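Putative hydrolase (Burkholderia cenocepacia, PDB 4X00) is probably a hydrolase of the alpha/beta-hydrolase fold, thought to act as an aryl esterase, though its natural substrate is not established. Local coordinates at residues Q27-H41 with Q60-H72. Sequence-based numbering, arbitrary orientation. Where two conformers were deposited one is given.
Sequences QEAGDPEGSPIIFIH and QHYRLITYDLRGH
Leu-64 pushes its CD2 methyl into the notch between Ile-37 CD1 and the Phe-39 ring, meeting Phe-39 CE1 at the ring's edge, 3.9 Å away. Ile-37 CD1 approaches the Tyr-62 ring obliquely in an off-centre CH-pi contact, and helix 266-280 packs onto Ile-37, Phe-39 and Tyr-62. Strand 63-67 lies between two strands of one segment, antiparallel to 27-30 and parallel to 36-40, the parallel pair being joined by the beta-alpha-beta crossover through helix 51-54. The sheet runs in the order 1-2-4-3-5-6-7-8, as in the alpha/beta-hydrolase fold. On the other face Ile-65 CD1 lies alongside Ile-38 CG1 (4.0 Å), while Ile-65 CG1 meets Glu-28 CG. Arg-63, stretched straight with CG anti to N (chi1 180°), grips the Glu-28 carboxylate side-on in a salt bridge, Arg-63 NE to Glu-28 OE1 and Arg-63 NH2 to Glu-28 OE2, each 2.8 Å; both oxygens are met from above their plane, and Tyr-14 also bonds Glu-28 OE2. Gln-27 bends at chi2 (70°), bringing OE1 back to Thr-66 OG1, which donates in the amide plane at 2.7 Å. Beyond the strands, Leu-69 CG covers one face of the His-41 imidazole, whose edge points into the face of His-72, and Leu-69 N donates to His-41 NE2 (2.9 Å).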
loop_
_atom_site.group_PDB
_atom_site.type_symbol
_atom_site.label_atom_id
_atom_site.label_comp_id
_atom_site.label_asym_id
_atom_site.label_seq_id
_atom_site.Cartn_x
_atom_site.Cartn_y
_atom_site.Cartn_z
ATOM N N GLN A 27 4.049 -13.782 -1.180
ATOM C CA GLN A 27 3.612 -14.745 -0.156
ATOM C C GLN A 27 2.113 -14.998 -0.251
ATOM O O GLN A 27 1.366 -14.137 -0.722
ATOM C CB GLN A 27 3.940 -14.252 1.254
ATOM C CG GLN A 27 5.342 -13.712 1.457
ATOM C CD GLN A 27 5.581 -12.384 0.769
ATOM O OE1 GLN A 27 4.722 -11.512 0.728
ATOM N NE2 GLN A 27 6.772 -12.222 0.222
ATOM N N GLU A 28 1.687 -16.175 0.198
ATOM C CA GLU A 28 0.267 -16.472 0.259
ATOM C C GLU A 28 -0.118 -17.137 1.545
ATOM O O GLU A 28 0.643 -17.931 2.110
ATOM C CB GLU A 28 -0.160 -17.400 -0.866
ATOM C CG GLU A 28 -0.422 -16.743 -2.118
ATOM C CD GLU A 28 -1.072 -17.711 -3.079
ATOM O OE1 GLU A 28 -2.066 -18.412 -2.725
ATOM O OE2 GLU A 28 -0.541 -17.793 -4.185
ATOM N N ALA A 29 -1.335 -16.845 1.976
ATOM C CA ALA A 29 -1.900 -17.480 3.153
ATOM C C ALA A 29 -3.371 -17.670 2.884
ATOM O O ALA A 29 -3.849 -17.357 1.803
ATOM C CB ALA A 29 -1.683 -16.627 4.407
ATOM N N GLY A 30 -4.100 -18.190 3.863
ATOM C CA GLY A 30 -5.519 -18.421 3.674
ATOM C C GLY A 30 -5.799 -19.610 2.779
ATOM O O GLY A 30 -5.030 -20.554 2.703
ATOM N N ASP A 31 -6.935 -19.565 2.109
ATOM C CA ASP A 31 -7.381 -20.675 1.271
ATOM C C ASP A 31 -6.980 -20.436 -0.183
ATOM O O ASP A 31 -7.429 -19.480 -0.782
ATOM C CB ASP A 31 -8.907 -20.806 1.389
ATOM C CG ASP A 31 -9.464 -22.047 0.735
ATOM O OD1 ASP A 31 -8.863 -22.610 -0.197
ATOM O OD2 ASP A 31 -10.560 -22.470 1.145
ATOM N N PRO A 32 -6.167 -21.327 -0.772
ATOM C CA PRO A 32 -5.718 -21.110 -2.156
ATOM C C PRO A 32 -6.873 -21.063 -3.168
ATOM O O PRO A 32 -6.702 -20.470 -4.238
ATOM C CB PRO A 32 -4.798 -22.309 -2.421
ATOM C CG PRO A 32 -5.063 -23.281 -1.357
ATOM C CD PRO A 32 -5.553 -22.515 -0.167
ATOM N N GLU A 33 -8.033 -21.624 -2.819
ATOM C CA GLU A 33 -9.194 -21.598 -3.717
ATOM C C GLU A 33 -10.203 -20.524 -3.335
ATOM O O GLU A 33 -11.238 -20.415 -3.977
ATOM C CB GLU A 33 -9.899 -22.956 -3.752
ATOM C CG GLU A 33 -8.994 -24.131 -4.132
ATOM C CD GLU A 33 -8.445 -24.077 -5.561
ATOM O OE1 GLU A 33 -8.815 -23.161 -6.331
ATOM O OE2 GLU A 33 -7.641 -24.978 -5.914
ATOM N N GLY A 34 -9.921 -19.766 -2.279
ATOM C CA GLY A 34 -10.826 -18.716 -1.854
ATOM C C GLY A 34 -10.756 -17.464 -2.703
ATOM O O GLY A 34 -9.879 -17.310 -3.547
ATOM N N SER A 35 -11.691 -16.552 -2.477
ATOM C CA SER A 35 -11.686 -15.277 -3.183
ATOM C C SER A 35 -10.380 -14.532 -2.864
ATOM O O SER A 35 -10.032 -14.395 -1.696
ATOM C CB SER A 35 -12.894 -14.434 -2.761
ATOM O OG SER A 35 -14.119 -15.166 -2.868
ATOM N N PRO A 36 -9.642 -14.074 -3.891
ATOM C CA PRO A 36 -8.335 -13.459 -3.591
ATOM C C PRO A 36 -8.403 -12.007 -3.134
ATOM O O PRO A 36 -9.192 -11.186 -3.617
ATOM C CB PRO A 36 -7.576 -13.544 -4.923
ATOM C CG PRO A 36 -8.613 -13.840 -5.972
ATOM C CD PRO A 36 -9.800 -14.456 -5.307
ATOM N N ILE A 37 -7.489 -11.688 -2.230
ATOM C CA ILE A 37 -7.224 -10.327 -1.797
ATOM C C ILE A 37 -5.727 -10.112 -1.927
ATOM O O ILE A 37 -4.946 -10.936 -1.422
ATOM C CB ILE A 37 -7.647 -10.070 -0.333
ATOM C CG1 ILE A 37 -9.124 -10.453 -0.119
ATOM C CG2 ILE A 37 -7.347 -8.610 0.049
ATOM C CD1 ILE A 37 -9.546 -10.423 1.350
ATOM N N ILE A 38 -5.321 -9.072 -2.651
ATOM C CA ILE A 38 -3.905 -8.732 -2.800
ATOM C C ILE A 38 -3.615 -7.465 -2.016
ATOM O O ILE A 38 -4.246 -6.419 -2.263
ATOM C CB ILE A 38 -3.537 -8.545 -4.275
ATOM C CG1 ILE A 38 -3.753 -9.851 -5.061
ATOM C CG2 ILE A 38 -2.110 -8.068 -4.401
ATOM C CD1 ILE A 38 -3.685 -9.677 -6.591
ATOM N N PHE A 39 -2.701 -7.602 -1.041
ATOM C CA PHE A 39 -2.295 -6.517 -0.159
ATOM C C PHE A 39 -1.024 -5.861 -0.680
ATOM O O PHE A 39 -0.058 -6.559 -1.000
ATOM C CB PHE A 39 -2.027 -7.030 1.245
ATOM C CG PHE A 39 -3.236 -7.621 1.913
ATOM C CD1 PHE A 39 -3.552 -8.952 1.725
ATOM C CD2 PHE A 39 -4.033 -6.847 2.761
ATOM C CE1 PHE A 39 -4.662 -9.516 2.365
ATOM C CE2 PHE A 39 -5.150 -7.390 3.400
ATOM C CZ PHE A 39 -5.454 -8.726 3.205
ATOM N N ILE A 40 -1.032 -4.532 -0.748
ATOM C CA ILE A 40 0.061 -3.738 -1.314
ATOM C C ILE A 40 0.508 -2.764 -0.258
ATOM O O ILE A 40 -0.268 -1.885 0.129
ATOM C CB ILE A 40 -0.401 -2.967 -2.561
ATOM C CG1 ILE A 40 -1.103 -3.913 -3.539
ATOM C CG2 ILE A 40 0.798 -2.285 -3.237
ATOM C CD1 ILE A 40 -2.017 -3.178 -4.508
ATOM N N HIS A 41 1.712 -2.946 0.278
ATOM C CA HIS A 41 2.163 -2.114 1.383
ATOM C C HIS A 41 2.642 -0.726 0.923
ATOM O O HIS A 41 2.555 -0.387 -0.262
ATOM C CB HIS A 41 3.270 -2.828 2.178
ATOM C CG HIS A 41 4.556 -2.995 1.421
ATOM N ND1 HIS A 41 5.498 -1.991 1.305
ATOM C CD2 HIS A 41 5.065 -4.069 0.760
ATOM C CE1 HIS A 41 6.526 -2.438 0.584
ATOM N NE2 HIS A 41 6.301 -3.705 0.266
ATOM N N GLN A 60 -9.353 -16.240 6.774
ATOM C CA GLN A 60 -8.648 -17.431 6.274
ATOM C C GLN A 60 -9.347 -18.146 5.128
ATOM O O GLN A 60 -8.773 -19.050 4.507
ATOM C CB GLN A 60 -8.440 -18.448 7.407
ATOM C CG GLN A 60 -7.483 -17.994 8.478
ATOM C CD GLN A 60 -6.193 -17.435 7.908
ATOM O OE1 GLN A 60 -5.447 -18.134 7.210
ATOM N NE2 GLN A 60 -5.932 -16.163 8.185
ATOM N N HIS A 61 -10.619 -17.819 4.893
ATOM C CA HIS A 61 -11.328 -18.446 3.775
ATOM C C HIS A 61 -11.098 -17.660 2.499
ATOM O O HIS A 61 -11.549 -18.082 1.428
ATOM C CB HIS A 61 -12.820 -18.556 4.053
ATOM C CG HIS A 61 -13.449 -17.233 4.320
ATOM N ND1 HIS A 61 -12.999 -16.378 5.311
ATOM C CD2 HIS A 61 -14.454 -16.587 3.689
ATOM C CE1 HIS A 61 -13.714 -15.270 5.283
ATOM N NE2 HIS A 61 -14.611 -15.376 4.317
ATOM N N TYR A 62 -10.391 -16.533 2.599
ATOM C CA TYR A 62 -9.950 -15.823 1.397
ATOM C C TYR A 62 -8.571 -16.299 0.991
ATOM O O TYR A 62 -7.854 -16.860 1.817
ATOM C CB TYR A 62 -9.884 -14.315 1.621
ATOM C CG TYR A 62 -11.215 -13.730 2.002
ATOM C CD1 TYR A 62 -12.298 -13.801 1.131
ATOM C CD2 TYR A 62 -11.379 -13.087 3.215
ATOM C CE1 TYR A 62 -13.553 -13.265 1.496
ATOM C CE2 TYR A 62 -12.605 -12.542 3.586
ATOM C CZ TYR A 62 -13.689 -12.629 2.709
ATOM O OH TYR A 62 -14.919 -12.107 3.059
ATOM N N ARG A 63 -8.196 -16.071 -0.268
ATOM C CA ARG A 63 -6.814 -16.298 -0.708
ATOM C C ARG A 63 -6.037 -15.007 -0.455
ATOM O O ARG A 63 -6.275 -13.988 -1.112
ATOM C CB ARG A 63 -6.794 -16.711 -2.173
ATOM C CG ARG A 63 -5.381 -16.961 -2.700
ATOM C CD ARG A 63 -5.387 -17.353 -4.166
ATOM N NE ARG A 63 -4.027 -17.619 -4.616
ATOM C CZ ARG A 63 -3.698 -17.742 -5.892
ATOM N NH1 ARG A 63 -4.635 -17.596 -6.829
ATOM N NH2 ARG A 63 -2.435 -18.000 -6.228
ATOM N N LEU A 64 -5.133 -15.041 0.528
ATOM C CA LEU A 64 -4.496 -13.814 1.018
ATOM C C LEU A 64 -3.100 -13.675 0.435
ATOM O O LEU A 64 -2.184 -14.395 0.828
ATOM C CB LEU A 64 -4.442 -13.829 2.552
ATOM C CG LEU A 64 -5.798 -14.011 3.260
ATOM C CD1 LEU A 64 -5.571 -14.193 4.773
ATOM C CD2 LEU A 64 -6.698 -12.815 3.018
ATOM N N ILE A 65 -2.951 -12.746 -0.492
ATOM C CA ILE A 65 -1.689 -12.598 -1.222
ATOM C C ILE A 65 -0.993 -11.313 -0.788
ATOM O O ILE A 65 -1.601 -10.238 -0.812
ATOM C CB ILE A 65 -1.948 -12.556 -2.734
ATOM C CG1 ILE A 65 -2.592 -13.872 -3.197
ATOM C CG2 ILE A 65 -0.645 -12.239 -3.503
ATOM C CD1 ILE A 65 -3.249 -13.765 -4.582
ATOM N N THR A 66 0.290 -11.409 -0.437
ATOM C CA THR A 66 1.079 -10.228 -0.145
ATOM C C THR A 66 2.329 -10.253 -1.033
ATOM O O THR A 66 2.675 -11.292 -1.595
ATOM C CB THR A 66 1.508 -10.165 1.341
ATOM O OG1 THR A 66 2.180 -11.379 1.705
ATOM C CG2 THR A 66 0.329 -9.967 2.277
ATOM N N TYR A 67 3.013 -9.121 -1.144
ATOM C CA TYR A 67 4.305 -9.098 -1.811
ATOM C C TYR A 67 5.084 -7.890 -1.350
ATOM O O TYR A 67 4.531 -6.945 -0.763
ATOM C CB TYR A 67 4.158 -9.077 -3.341
ATOM C CG TYR A 67 3.572 -7.841 -3.969
ATOM C CD1 TYR A 67 2.196 -7.621 -3.952
ATOM C CD2 TYR A 67 4.380 -6.915 -4.626
ATOM C CE1 TYR A 67 1.636 -6.519 -4.580
ATOM C CE2 TYR A 67 3.850 -5.811 -5.263
ATOM C CZ TYR A 67 2.452 -5.626 -5.260
ATOM O OH TYR A 67 1.906 -4.537 -5.890
ATOM N N ASP A 68 6.396 -7.906 -1.600
ATOM C CA ASP A 68 7.233 -6.752 -1.319
ATOM C C ASP A 68 7.309 -5.890 -2.578
ATOM O O ASP A 68 7.591 -6.384 -3.688
ATOM C CB ASP A 68 8.648 -7.164 -0.902
ATOM C CG ASP A 68 8.685 -7.956 0.394
ATOM O OD1 ASP A 68 7.711 -7.915 1.184
ATOM O OD2 ASP A 68 9.693 -8.655 0.616
ATOM N N LEU A 69 7.029 -4.601 -2.437
ATOM C CA LEU A 69 7.221 -3.649 -3.553
ATOM C C LEU A 69 8.660 -3.650 -4.050
ATOM O O LEU A 69 9.606 -3.941 -3.288
ATOM C CB LEU A 69 6.880 -2.218 -3.115
ATOM C CG LEU A 69 5.421 -1.936 -2.730
ATOM C CD1 LEU A 69 5.341 -0.499 -2.200
ATOM C CD2 LEU A 69 4.516 -2.156 -3.935
ATOM N N ARG A 70 8.840 -3.308 -5.322
ATOM C CA ARG A 70 10.197 -3.070 -5.798
ATOM C C ARG A 70 10.897 -2.096 -4.849
ATOM O O ARG A 70 10.300 -1.149 -4.307
ATOM C CB ARG A 70 10.205 -2.526 -7.237
ATOM C CG ARG A 70 9.551 -1.157 -7.444
ATOM C CD ARG A 70 9.768 -0.653 -8.909
ATOM N NE ARG A 70 9.385 -1.728 -9.828
ATOM C CZ ARG A 70 10.080 -2.092 -10.898
ATOM N NH1 ARG A 70 9.707 -3.153 -11.574
ATOM N NH2 ARG A 70 11.146 -1.378 -11.298
ATOM N N GLY A 71 12.188 -2.340 -4.629
ATOM C CA GLY A 71 12.954 -1.491 -3.721
ATOM C C GLY A 71 12.784 -1.778 -2.248
ATOM O O GLY A 71 13.421 -1.105 -1.440
ATOM N N HIS A 72 11.931 -2.740 -1.901
ATOM C CA HIS A 72 11.568 -3.045 -0.520
ATOM C C HIS A 72 11.760 -4.505 -0.164
ATOM O O HIS A 72 11.761 -5.376 -1.042
ATOM C CB HIS A 72 10.086 -2.692 -0.294
ATOM C CG HIS A 72 9.775 -1.218 -0.318
ATOM N ND1 HIS A 72 9.629 -0.489 -1.484
ATOM C CD2 HIS A 72 9.503 -0.365 0.704
ATOM C CE1 HIS A 72 9.302 0.760 -1.169
ATOM N NE2 HIS A 72 9.226 0.862 0.153
HETATM O O HOH W 1 -3.131 -18.972 6.531
HETATM O O HOH W 2 -12.612 -20.681 1.014
HETATM O O HOH W 3 -13.568 -17.146 -0.142
HETATM O O HOH W 4 2.111 -6.493 0.650
HETATM O O HOH W 5 3.235 -4.649 -1.844
#